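Local coordinates for protein Non-ribosomal peptide synthetase (Streptomyces halstedii, PDB 3WVN) that is a non-ribosomal peptide synthetase with the fold of the AMP-binding (ANL) superfamily, modelled here with aspartic acid in its pocket, at residues A[338-343]-A[425-430]. Residues are numbered along the deposited sequence; the frame is centred on the assembly and turned at random.
Sequences RMYGQT and TGDYGH. With ASP (aspartic acid), chain C.
The backbones of Tyr340–Gln342 and Thr425–Asp427 stay well apart, nearest at Gln342 CA and Thr425 CA, 7.8 Å from each other, so the side chains of Tyr340 and Gln342 do most of the reaching. Tyrosine suits this span because its stiff ring carries a hydroxyl far from the strand: with CG anti to the backbone N (chi1 150°), Tyr340 OH donates to Asp427 OD2 at 2.6 Å. OD2 lies at the ring's edge, near its plane, and accepts through its anti lone pair, while the carboxylate is turned 54° from the ring. Gln342, extended beyond CG, likewise reaches across; its NE2 donates at 3.1 Å to Thr425 O, in the carbonyl plane and on a lone pair. The two bonds land on either side of the corner at Gly426, where a phi of 64° is easy for glycine. Thr425 OG1 shapes that corner as an ST turn, accepting from Asp427 N at 2.8 Å while also bonded to Ile390 O. Gly341, Gln342 and Thr343 belong to the aspartic acid pocket, so this contact lies beside it. Strand 335-340 pairs with 349-350, Phe439 meets the Tyr340 ring edge-to-face, and strand 427-431 runs antiparallel between strands 388-393 and 437-439.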
loop_
_atom_site.group_PDB
_atom_site.type_symbol
_atom_site.label_atom_id
_atom_site.label_comp_id
_atom_site.label_asym_id
_atom_site.label_seq_id
_atom_site.Cartn_x
_atom_site.Cartn_y
_atom_site.Cartn_z
ATOM N N ARG A 338 -2.147 -5.554 16.149
ATOM C CA ARG A 338 -3.393 -4.962 15.781
ATOM C C ARG A 338 -3.129 -3.532 15.317
ATOM O O ARG A 338 -2.253 -2.832 15.900
ATOM C CB ARG A 338 -4.252 -4.970 17.023
ATOM C CG ARG A 338 -4.709 -6.379 17.419
ATOM C CD ARG A 338 -4.419 -6.756 18.899
ATOM N NE ARG A 338 -4.909 -5.805 19.828
ATOM C CZ ARG A 338 -4.406 -5.524 21.055
ATOM N NH1 ARG A 338 -3.354 -6.100 21.575
ATOM N NH2 ARG A 338 -5.059 -4.655 21.793
ATOM N N MET A 339 -3.858 -3.108 14.290
ATOM C CA MET A 339 -3.769 -1.769 13.723
ATOM C C MET A 339 -5.142 -1.331 13.290
ATOM O O MET A 339 -6.029 -2.143 13.190
ATOM C CB MET A 339 -2.842 -1.729 12.506
ATOM C CG MET A 339 -1.580 -2.538 12.745
ATOM S SD MET A 339 -0.350 -2.384 11.464
ATOM C CE MET A 339 -1.324 -3.030 10.087
ATOM N N TYR A 340 -5.318 -0.040 13.075
ATOM C CA TYR A 340 -6.578 0.490 12.579
ATOM C C TYR A 340 -6.244 1.657 11.673
ATOM O O TYR A 340 -5.392 2.487 11.968
ATOM C CB TYR A 340 -7.475 0.911 13.757
ATOM C CG TYR A 340 -8.425 2.055 13.481
ATOM C CD1 TYR A 340 -9.491 1.895 12.585
ATOM C CD2 TYR A 340 -8.290 3.275 14.141
ATOM C CE1 TYR A 340 -10.387 2.906 12.368
ATOM C CE2 TYR A 340 -9.191 4.317 13.924
ATOM C CZ TYR A 340 -10.229 4.127 13.025
ATOM O OH TYR A 340 -11.093 5.178 12.780
ATOM N N GLY A 341 -6.952 1.760 10.561
ATOM C CA GLY A 341 -6.719 2.882 9.668
ATOM C C GLY A 341 -7.840 3.115 8.712
ATOM O O GLY A 341 -8.739 2.290 8.576
ATOM N N GLN A 342 -7.740 4.255 8.032
ATOM C CA GLN A 342 -8.528 4.535 6.838
ATOM C C GLN A 342 -7.613 4.985 5.747
ATOM O O GLN A 342 -6.542 5.561 6.014
ATOM C CB GLN A 342 -9.509 5.667 7.120
ATOM C CG GLN A 342 -10.522 5.339 8.163
ATOM C CD GLN A 342 -11.573 6.401 8.227
ATOM O OE1 GLN A 342 -11.359 7.569 7.854
ATOM N NE2 GLN A 342 -12.729 6.011 8.690
ATOM N N THR A 343 -8.071 4.827 4.513
ATOM C CA THR A 343 -7.251 5.179 3.389
ATOM C C THR A 343 -7.013 6.696 3.402
ATOM O O THR A 343 -5.941 7.169 3.028
ATOM C CB THR A 343 -7.878 4.721 2.063
ATOM O OG1 THR A 343 -7.905 3.308 2.044
ATOM C CG2 THR A 343 -7.029 5.183 0.885
ATOM N N THR A 425 -13.217 10.784 11.024
ATOM C CA THR A 425 -13.292 9.443 10.513
ATOM C C THR A 425 -14.706 8.898 10.405
ATOM O O THR A 425 -14.929 7.897 9.739
ATOM C CB THR A 425 -12.548 8.462 11.447
ATOM O OG1 THR A 425 -13.202 8.391 12.723
ATOM C CG2 THR A 425 -11.085 8.862 11.596
ATOM N N GLY A 426 -15.633 9.497 11.153
ATOM C CA GLY A 426 -16.918 8.904 11.411
ATOM C C GLY A 426 -16.863 7.620 12.209
ATOM O O GLY A 426 -17.880 6.949 12.287
ATOM N N ASP A 427 -15.722 7.246 12.814
ATOM C CA ASP A 427 -15.744 6.155 13.788
ATOM C C ASP A 427 -15.883 6.785 15.136
ATOM O O ASP A 427 -15.540 7.944 15.303
ATOM C CB ASP A 427 -14.523 5.247 13.708
ATOM C CG ASP A 427 -14.438 4.552 12.373
ATOM O OD1 ASP A 427 -15.498 4.173 11.884
ATOM O OD2 ASP A 427 -13.340 4.392 11.802
ATOM N N TYR A 428 -16.424 6.047 16.099
ATOM C CA TYR A 428 -16.585 6.611 17.419
ATOM C C TYR A 428 -15.827 5.776 18.443
ATOM O O TYR A 428 -15.793 4.548 18.384
ATOM C CB TYR A 428 -18.075 6.761 17.789
ATOM C CG TYR A 428 -18.730 7.916 17.084
ATOM C CD1 TYR A 428 -18.907 9.131 17.706
ATOM C CD2 TYR A 428 -19.162 7.779 15.783
ATOM C CE1 TYR A 428 -19.491 10.196 17.041
ATOM C CE2 TYR A 428 -19.729 8.823 15.093
ATOM C CZ TYR A 428 -19.892 10.032 15.727
ATOM O OH TYR A 428 -20.520 11.041 15.037
ATOM N N GLY A 429 -15.247 6.456 19.419
ATOM C CA GLY A 429 -14.540 5.748 20.470
ATOM C C GLY A 429 -13.924 6.694 21.476
ATOM O O GLY A 429 -14.241 7.880 21.521
ATOM N N HIS A 430 -12.990 6.171 22.236
ATOM C CA HIS A 430 -12.363 6.979 23.268
ATOM C C HIS A 430 -10.878 6.654 23.402
ATOM O O HIS A 430 -10.426 5.594 23.009
ATOM C CB HIS A 430 -13.115 6.750 24.598
ATOM C CG HIS A 430 -12.985 5.354 25.129
ATOM N ND1 HIS A 430 -13.806 4.325 24.724
ATOM C CD2 HIS A 430 -12.133 4.826 26.046
ATOM C CE1 HIS A 430 -13.481 3.225 25.387
ATOM N NE2 HIS A 430 -12.467 3.499 26.194
HETATM N N ASP C . -5.792 1.776 5.077
HETATM C CA ASP C . -5.913 0.979 6.364
HETATM C C ASP C . -4.583 0.513 6.923
HETATM O O ASP C . -3.640 0.233 6.125
HETATM C CB ASP C . -6.828 -0.232 6.187
HETATM C CG ASP C . -8.142 0.107 5.399
HETATM O OD1 ASP C . -8.878 -0.852 5.046
HETATM O OD2 ASP C . -8.418 1.307 5.119
HETATM O OXT ASP C . -4.484 0.394 8.174
#